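Local coordinates for protein toll-like receptor 6, Variable lymphocyte receptor B (Mus musculus, PDB 3A79) that probably recognises diacylated lipopeptides as a heterodimer with Toll-like receptor 2, its ectodomain here joined artificially to a hagfish variable lymphocyte receptor segment, at residues 486-494 / 509-519; 390-400 / 415-426. All coordinates share one frame; numbering follows the deposited sequence.

Contact 1. Residues 486-494 / 509-519; sequences KSVPDGVFD and WDCTCPGIRYL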
# COMPACT_ATOMS: atom_id res chain seq x y z
N LYS B 486 9.51 23.91 -6.84
CA LYS B 486 10.60 24.79 -7.22
C LYS B 486 10.16 26.25 -7.14
O LYS B 486 10.81 27.07 -6.49
CB LYS B 486 11.15 24.43 -8.61
CG LYS B 486 11.88 23.09 -8.64
CD LYS B 486 12.83 22.99 -9.80
CE LYS B 486 13.98 22.02 -9.51
NZ LYS B 486 15.18 22.25 -10.40
N SER B 487 9.03 26.57 -7.76
CA SER B 487 8.44 27.90 -7.59
C SER B 487 6.93 27.84 -7.43
O SER B 487 6.33 26.77 -7.54
CB SER B 487 8.83 28.84 -8.73
OG SER B 487 9.95 29.63 -8.37
N VAL B 488 6.33 28.99 -7.14
CA VAL B 488 4.90 29.08 -6.89
C VAL B 488 4.30 30.18 -7.75
O VAL B 488 4.70 31.33 -7.64
CB VAL B 488 4.61 29.40 -5.41
CG1 VAL B 488 4.72 28.15 -4.54
CG2 VAL B 488 5.55 30.51 -4.91
N PRO B 489 3.33 29.82 -8.61
CA PRO B 489 2.76 30.84 -9.51
C PRO B 489 2.53 32.16 -8.78
O PRO B 489 2.06 32.17 -7.64
CB PRO B 489 1.44 30.20 -9.94
CG PRO B 489 1.71 28.73 -9.91
CD PRO B 489 2.67 28.51 -8.75
N ASP B 490 2.87 33.27 -9.44
CA ASP B 490 2.79 34.60 -8.83
C ASP B 490 1.34 35.00 -8.57
O ASP B 490 0.54 35.09 -9.50
CB ASP B 490 3.46 35.64 -9.74
CG ASP B 490 4.95 35.37 -9.98
OD1 ASP B 490 5.67 35.07 -9.01
OD2 ASP B 490 5.39 35.47 -11.14
N GLY B 491 1.01 35.25 -7.30
CA GLY B 491 -0.30 35.75 -6.93
C GLY B 491 -1.25 34.77 -6.24
O GLY B 491 -2.47 34.89 -6.37
N VAL B 492 -0.69 33.82 -5.50
CA VAL B 492 -1.51 32.85 -4.76
C VAL B 492 -1.75 33.28 -3.32
O VAL B 492 -2.84 33.73 -2.97
CB VAL B 492 -0.88 31.45 -4.75
CG1 VAL B 492 -1.32 30.67 -5.99
CG2 VAL B 492 0.64 31.54 -4.65
N PHE B 493 -0.72 33.13 -2.48
CA PHE B 493 -0.77 33.53 -1.08
C PHE B 493 -1.36 34.92 -0.83
O PHE B 493 -1.45 35.37 0.32
CB PHE B 493 0.62 33.47 -0.46
CG PHE B 493 1.34 32.19 -0.70
CD1 PHE B 493 2.30 32.10 -1.69
CD2 PHE B 493 1.07 31.08 0.07
CE1 PHE B 493 2.97 30.91 -1.92
CE2 PHE B 493 1.74 29.89 -0.14
CZ PHE B 493 2.70 29.81 -1.14
N ASP B 494 -1.71 35.62 -1.90
CA ASP B 494 -2.36 36.92 -1.80
C ASP B 494 -3.80 36.75 -1.36
O ASP B 494 -4.25 37.39 -0.41
CB ASP B 494 -2.34 37.66 -3.15
CG ASP B 494 -0.95 37.74 -3.77
OD1 ASP B 494 0.05 37.59 -3.03
OD2 ASP B 494 -0.88 37.95 -5.00
N TRP B 509 13.51 24.99 -4.03
CA TRP B 509 13.09 26.22 -4.72
C TRP B 509 14.12 26.76 -5.73
O TRP B 509 15.29 26.92 -5.41
CB TRP B 509 12.75 27.31 -3.69
CG TRP B 509 11.74 26.91 -2.64
CD1 TRP B 509 12.00 26.51 -1.35
CD2 TRP B 509 10.31 26.90 -2.77
NE1 TRP B 509 10.83 26.24 -0.69
CE2 TRP B 509 9.78 26.48 -1.54
CE3 TRP B 509 9.43 27.21 -3.82
CZ2 TRP B 509 8.40 26.35 -1.33
CZ3 TRP B 509 8.07 27.09 -3.60
CH2 TRP B 509 7.57 26.66 -2.37
N ASP B 510 13.66 27.06 -6.95
CA ASP B 510 14.51 27.72 -7.96
C ASP B 510 14.70 29.18 -7.58
O ASP B 510 13.73 29.95 -7.55
CB ASP B 510 13.89 27.62 -9.37
CG ASP B 510 14.81 28.20 -10.46
OD1 ASP B 510 14.41 29.19 -11.11
OD2 ASP B 510 15.93 27.67 -10.66
N CYS B 511 15.94 29.57 -7.31
CA CYS B 511 16.23 30.91 -6.81
C CYS B 511 16.87 31.86 -7.83
O CYS B 511 17.59 32.79 -7.46
CB CYS B 511 17.07 30.83 -5.53
SG CYS B 511 16.10 30.31 -4.10
N THR B 512 16.59 31.63 -9.11
CA THR B 512 17.02 32.54 -10.16
C THR B 512 16.10 33.76 -10.17
O THR B 512 14.88 33.61 -10.21
CB THR B 512 16.96 31.88 -11.53
OG1 THR B 512 17.35 30.51 -11.41
CG2 THR B 512 17.88 32.59 -12.52
N CYS B 513 16.70 34.95 -10.14
CA CYS B 513 15.95 36.18 -9.85
C CYS B 513 14.68 36.50 -10.66
O CYS B 513 13.73 37.04 -10.10
CB CYS B 513 16.89 37.39 -9.82
SG CYS B 513 17.40 37.87 -8.14
N PRO B 514 14.66 36.18 -11.97
CA PRO B 514 13.48 36.55 -12.76
C PRO B 514 12.11 36.11 -12.19
O PRO B 514 11.10 36.71 -12.56
CB PRO B 514 13.74 35.88 -14.11
CG PRO B 514 15.21 35.76 -14.19
CD PRO B 514 15.70 35.54 -12.79
N GLY B 515 12.07 35.10 -11.31
CA GLY B 515 10.80 34.58 -10.83
C GLY B 515 10.73 34.11 -9.38
O GLY B 515 9.70 33.58 -8.94
N ILE B 516 11.82 34.30 -8.63
CA ILE B 516 11.84 33.95 -7.21
C ILE B 516 11.60 35.19 -6.36
O ILE B 516 11.71 35.15 -5.13
CB ILE B 516 13.18 33.29 -6.80
CG1 ILE B 516 13.08 32.67 -5.41
CG2 ILE B 516 14.32 34.29 -6.85
CD1 ILE B 516 12.03 31.60 -5.29
N ARG B 517 11.26 36.30 -7.02
CA ARG B 517 10.97 37.56 -6.35
C ARG B 517 9.70 37.47 -5.49
O ARG B 517 9.73 37.78 -4.29
CB ARG B 517 10.83 38.70 -7.36
CG ARG B 517 10.65 40.09 -6.74
CD ARG B 517 9.83 41.01 -7.64
NE ARG B 517 8.49 40.49 -7.90
CZ ARG B 517 7.41 40.78 -7.18
NH1 ARG B 517 7.50 41.59 -6.14
NH2 ARG B 517 6.23 40.25 -7.50
N TYR B 518 8.60 37.04 -6.11
CA TYR B 518 7.30 36.99 -5.44
C TYR B 518 7.34 36.33 -4.07
O TYR B 518 6.78 36.85 -3.10
CB TYR B 518 6.27 36.26 -6.31
CG TYR B 518 4.95 36.04 -5.61
CD1 TYR B 518 4.07 37.09 -5.40
CD2 TYR B 518 4.58 34.78 -5.16
CE1 TYR B 518 2.87 36.90 -4.75
CE2 TYR B 518 3.37 34.57 -4.51
CZ TYR B 518 2.52 35.64 -4.31
OH TYR B 518 1.31 35.45 -3.67
N LEU B 519 8.01 35.19 -4.00
CA LEU B 519 8.05 34.41 -2.77
C LEU B 519 8.92 35.11 -1.74
O LEU B 519 8.65 35.03 -0.53
CB LEU B 519 8.59 33.01 -3.06
CG LEU B 519 7.83 31.84 -2.43
CD1 LEU B 519 8.45 30.52 -2.88
CD2 LEU B 519 7.81 31.95 -0.91
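The Tyr-518 ring carries Asp-490 CA and Gly-491 N over one face, and Asp-494 OD1 lies at its edge, near the ring plane. Asp-490 makes a CH-pi contact, its CA 4.2 Å from the Tyr-518 ring centroid. A chi1 of 173°, which puts CG opposite the backbone N, carries the tyrosine ring along the backbone of Asp-490 and Gly-491 until its hydroxyl donates to Asp-494 OD1 at 2.6 Å, reaching the oxygen from above the carboxylate plane. Nearby, Tyr-518 CE2 meets the edge of the Phe-493 ring. The Trp-509 indole has Leu-519 CD1 over one face, while Ser-487 CA and Val-488 CG1 lie at its edge. Val-488 divides its methyls: CG1 touches Trp-509 CZ3 at 3.6 Å, and CG2 meets Leu-519 CD1 at 3.5 Å, these two side chains crossing at about a right angle. One backbone bond, Asp-510 N to Lys-486 O (2.9 Å), ties the two segments beside the indole. This packing, within the hagfish-derived part, sets the loop after strand 477-479 against the C-terminal cap, whose Cys-511 and Cys-513 form disulfides with Cys-544 and Cys-556. The chemistry implies an apolar centre closed by a phenol-carboxylate bond, which would favour an ionised Asp-494.

Contact 2. Residues 390-400 / 415-426; sequences KNFFKVALMTK and LNSHAYDRTCAW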
# COMPACT_ATOMS: atom_id res chain seq x y z
N LYS B 390 -5.82 4.30 -2.21
CA LYS B 390 -5.12 4.63 -3.46
C LYS B 390 -5.58 5.94 -4.09
O LYS B 390 -4.79 6.88 -4.22
CB LYS B 390 -5.29 3.50 -4.48
CG LYS B 390 -4.01 2.98 -5.11
CD LYS B 390 -3.46 1.78 -4.31
CE LYS B 390 -2.62 0.88 -5.19
NZ LYS B 390 -1.54 1.63 -5.93
N ASN B 391 -6.85 6.00 -4.46
CA ASN B 391 -7.37 7.06 -5.32
C ASN B 391 -7.95 8.29 -4.62
O ASN B 391 -9.13 8.34 -4.31
CB ASN B 391 -8.40 6.46 -6.28
CG ASN B 391 -8.92 7.48 -7.28
OD1 ASN B 391 -9.67 7.14 -8.20
ND2 ASN B 391 -8.52 8.73 -7.12
N PHE B 392 -7.12 9.31 -4.44
CA PHE B 392 -7.54 10.58 -3.83
C PHE B 392 -8.96 11.06 -4.19
O PHE B 392 -9.62 11.71 -3.39
CB PHE B 392 -6.53 11.68 -4.15
CG PHE B 392 -6.96 13.05 -3.71
CD1 PHE B 392 -6.63 13.52 -2.44
CD2 PHE B 392 -7.67 13.88 -4.56
CE1 PHE B 392 -7.01 14.79 -2.04
CE2 PHE B 392 -8.05 15.15 -4.17
CZ PHE B 392 -7.72 15.61 -2.91
N PHE B 393 -9.42 10.76 -5.39
CA PHE B 393 -10.73 11.25 -5.80
C PHE B 393 -11.86 10.32 -5.35
O PHE B 393 -13.00 10.75 -5.18
CB PHE B 393 -10.78 11.49 -7.32
CG PHE B 393 -9.86 12.60 -7.78
CD1 PHE B 393 -8.83 12.33 -8.66
CD2 PHE B 393 -10.03 13.89 -7.31
CE1 PHE B 393 -7.99 13.34 -9.08
CE2 PHE B 393 -9.19 14.90 -7.73
CZ PHE B 393 -8.17 14.62 -8.61
N LYS B 394 -11.52 9.04 -5.16
CA LYS B 394 -12.47 8.11 -4.56
C LYS B 394 -12.64 8.49 -3.08
O LYS B 394 -13.75 8.46 -2.55
CB LYS B 394 -12.01 6.66 -4.73
CG LYS B 394 -13.13 5.69 -5.11
CD LYS B 394 -12.70 4.23 -4.99
CE LYS B 394 -13.87 3.26 -5.20
NZ LYS B 394 -14.21 3.03 -6.65
N VAL B 395 -11.54 8.89 -2.44
CA VAL B 395 -11.54 9.36 -1.05
C VAL B 395 -12.37 10.64 -0.85
O VAL B 395 -12.73 11.00 0.27
CB VAL B 395 -10.09 9.59 -0.54
CG1 VAL B 395 -10.07 10.04 0.93
CG2 VAL B 395 -9.23 8.34 -0.72
N ALA B 396 -12.68 11.33 -1.94
CA ALA B 396 -13.50 12.53 -1.84
C ALA B 396 -14.95 12.12 -1.95
O ALA B 396 -15.81 12.66 -1.26
CB ALA B 396 -13.15 13.52 -2.95
N LEU B 397 -15.21 11.14 -2.81
CA LEU B 397 -16.57 10.67 -3.05
C LEU B 397 -17.11 9.94 -1.82
O LEU B 397 -18.32 9.81 -1.64
CB LEU B 397 -16.60 9.74 -4.27
CG LEU B 397 -17.97 9.29 -4.78
CD1 LEU B 397 -18.72 10.44 -5.46
CD2 LEU B 397 -17.86 8.08 -5.71
N MET B 398 -16.19 9.49 -0.97
CA MET B 398 -16.53 8.79 0.26
C MET B 398 -17.29 9.67 1.24
O MET B 398 -18.23 9.22 1.90
CB MET B 398 -15.26 8.29 0.93
CG MET B 398 -15.47 7.76 2.34
SD MET B 398 -13.96 7.05 2.98
CE MET B 398 -13.22 8.47 3.77
N THR B 399 -16.88 10.93 1.34
CA THR B 399 -17.46 11.84 2.32
C THR B 399 -18.72 12.54 1.81
O THR B 399 -19.31 13.36 2.51
CB THR B 399 -16.43 12.91 2.76
OG1 THR B 399 -16.13 13.79 1.66
CG2 THR B 399 -15.14 12.23 3.22
N LYS B 400 -19.12 12.21 0.58
CA LYS B 400 -20.25 12.87 -0.07
C LYS B 400 -21.44 13.08 0.88
O LYS B 400 -22.00 14.18 0.94
CB LYS B 400 -20.68 12.09 -1.31
CG LYS B 400 -21.83 12.73 -2.09
CD LYS B 400 -22.03 12.10 -3.47
CE LYS B 400 -22.76 10.76 -3.39
NZ LYS B 400 -23.49 10.46 -4.67
N LEU B 415 -2.03 7.58 -1.49
CA LEU B 415 -2.84 8.42 -2.36
C LEU B 415 -2.10 9.08 -3.55
O LEU B 415 -0.88 9.31 -3.52
CB LEU B 415 -3.52 9.52 -1.53
CG LEU B 415 -4.65 9.13 -0.59
CD1 LEU B 415 -5.03 10.34 0.27
CD2 LEU B 415 -5.82 8.62 -1.40
N ASN B 416 -2.85 9.39 -4.60
CA ASN B 416 -2.32 10.11 -5.74
C ASN B 416 -3.43 10.68 -6.62
O ASN B 416 -4.44 10.02 -6.87
CB ASN B 416 -1.38 9.24 -6.55
CG ASN B 416 -2.09 8.10 -7.26
OD1 ASN B 416 -2.13 6.99 -6.75
ND2 ASN B 416 -2.63 8.38 -8.44
N SER B 417 -3.21 11.90 -7.09
CA SER B 417 -4.25 12.63 -7.81
C SER B 417 -4.15 12.47 -9.33
O SER B 417 -4.59 13.34 -10.07
CB SER B 417 -4.22 14.10 -7.40
OG SER B 417 -2.89 14.57 -7.27
N HIS B 418 -3.58 11.36 -9.78
CA HIS B 418 -3.46 11.11 -11.21
C HIS B 418 -4.69 10.41 -11.80
O HIS B 418 -4.68 10.00 -12.95
CB HIS B 418 -2.20 10.30 -11.53
CG HIS B 418 -0.94 11.10 -11.46
ND1 HIS B 418 0.10 10.79 -10.62
CD2 HIS B 418 -0.55 12.22 -12.13
CE1 HIS B 418 1.08 11.66 -10.77
NE2 HIS B 418 0.70 12.54 -11.68
N ALA B 419 -5.74 10.29 -11.00
CA ALA B 419 -6.96 9.61 -11.44
C ALA B 419 -7.41 10.11 -12.80
O ALA B 419 -7.46 11.31 -13.05
CB ALA B 419 -8.06 9.79 -10.42
N TYR B 420 -7.73 9.16 -13.68
CA TYR B 420 -8.36 9.44 -14.98
C TYR B 420 -9.60 10.32 -14.82
O TYR B 420 -9.74 11.36 -15.48
CB TYR B 420 -8.75 8.11 -15.63
CG TYR B 420 -9.02 7.00 -14.61
CD1 TYR B 420 -10.22 6.97 -13.89
CD2 TYR B 420 -8.08 6.01 -14.36
CE1 TYR B 420 -10.48 5.98 -12.96
CE2 TYR B 420 -8.33 5.01 -13.43
CZ TYR B 420 -9.53 5.00 -12.73
OH TYR B 420 -9.77 4.01 -11.80
N ASP B 421 -10.51 9.89 -13.94
CA ASP B 421 -11.74 10.60 -13.62
C ASP B 421 -11.49 11.50 -12.41
O ASP B 421 -11.50 11.02 -11.27
CB ASP B 421 -12.84 9.58 -13.30
CG ASP B 421 -14.22 10.22 -13.21
OD1 ASP B 421 -14.35 11.33 -12.65
OD2 ASP B 421 -15.19 9.59 -13.70
N ARG B 422 -11.26 12.79 -12.65
CA ARG B 422 -10.90 13.72 -11.57
C ARG B 422 -12.08 14.54 -11.04
O ARG B 422 -11.95 15.73 -10.80
CB ARG B 422 -9.76 14.66 -12.01
CG ARG B 422 -8.46 13.93 -12.40
CD ARG B 422 -7.26 14.87 -12.50
NE ARG B 422 -6.09 14.20 -13.09
CZ ARG B 422 -4.92 14.80 -13.32
NH1 ARG B 422 -4.75 16.08 -13.01
NH2 ARG B 422 -3.91 14.12 -13.86
N THR B 423 -13.23 13.88 -10.85
CA THR B 423 -14.45 14.56 -10.38
C THR B 423 -14.49 14.78 -8.86
O THR B 423 -14.25 13.86 -8.07
CB THR B 423 -15.74 13.85 -10.84
OG1 THR B 423 -15.80 13.81 -12.28
CG2 THR B 423 -16.98 14.58 -10.31
N CYS B 424 -14.82 16.02 -8.49
CA CYS B 424 -14.82 16.45 -7.09
C CYS B 424 -16.21 16.34 -6.52
O CYS B 424 -17.19 16.66 -7.19
CB CYS B 424 -14.36 17.91 -6.98
SG CYS B 424 -13.43 18.26 -5.47
N ALA B 425 -16.28 15.87 -5.27
CA ALA B 425 -17.54 15.72 -4.52
C ALA B 425 -17.31 15.75 -3.01
O ALA B 425 -17.91 14.97 -2.28
CB ALA B 425 -18.24 14.42 -4.91
N TRP B 426 -16.44 16.65 -2.55
CA TRP B 426 -16.08 16.71 -1.13
C TRP B 426 -17.26 17.08 -0.24
O TRP B 426 -18.21 17.73 -0.68
CB TRP B 426 -14.94 17.71 -0.88
CG TRP B 426 -13.56 17.13 -1.06
CD1 TRP B 426 -12.66 17.47 -2.01
CD2 TRP B 426 -12.93 16.11 -0.26
NE1 TRP B 426 -11.51 16.74 -1.87
CE2 TRP B 426 -11.65 15.89 -0.80
CE3 TRP B 426 -13.33 15.36 0.85
CZ2 TRP B 426 -10.76 14.96 -0.26
CZ3 TRP B 426 -12.45 14.43 1.38
CH2 TRP B 426 -11.18 14.24 0.82
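Trp-426 turns an edge toward the face of Phe-392 in an offset edge-to-face pair, the six-membered ring of the indole and the phenyl ring having centroids 6.0 Å apart and planes at 69°. The indole's own face takes Ala-396, whose CB stands 3.7 Å from the centroid of the Trp-426 five-membered ring. Beside it, Thr-399 OG1 approaches Trp-426 CE3 obliquely while donating to Ala-396 O, and it also bonds to Ala-427 N; the indole NE1 is held by Cys-447 O. Putting an alanine in place of Trp-426 would probably open a gap over the Ala-396 methyl, take away the edge that faces the Phe-392 ring and leave Cys-447 O without its indole donor. Phe-393 has CG anti to the carbonyl carbon (chi1 -65°), which lays its ring against Arg-422, and is sandwiched: Arg-422 CA lies 3.9 Å from the Phe-393 ring centroid on one face, and Phe-392 CD2 covers the opposite one. The extended Arg-422 chain passes obliquely across this ring. Elsewhere in the contact, Val-395 CG2 meets Leu-415 CD2 at 3.5 Å, and a weak backbone bond runs from Asn-416 N to Lys-390 O (3.2 Å). Such side-by-side packing of a short helical turn and the following loop, with apolar side chains filling the interior, is typical of adjacent turns in the leucine-rich-repeat solenoid of the TLR6 part.

The two contacts have centres about 29 Å apart and do not touch; contact 2 closes along the chain before contact 1 opens. Contact 2 belongs to the TLR6 part and joins a short helical turn and its flanks to the loop of the next repeat, whereas contact 1 lies in the hagfish-derived part and joins a repeat loop to the cap helix 513-525. Contact 2 is the more buried, with 9 of 18 touching residues buried against 6 of 15, covers more surface (911 against 603 Å²) and is mostly aromatic and aliphatic. Contact 1, at the end of the solenoid, adds a hydrogen bond to the exposed carboxylate of Asp-494. Lys-390 of contact 2 reaches outward, to an acidic side chain of the other protein in the assembly.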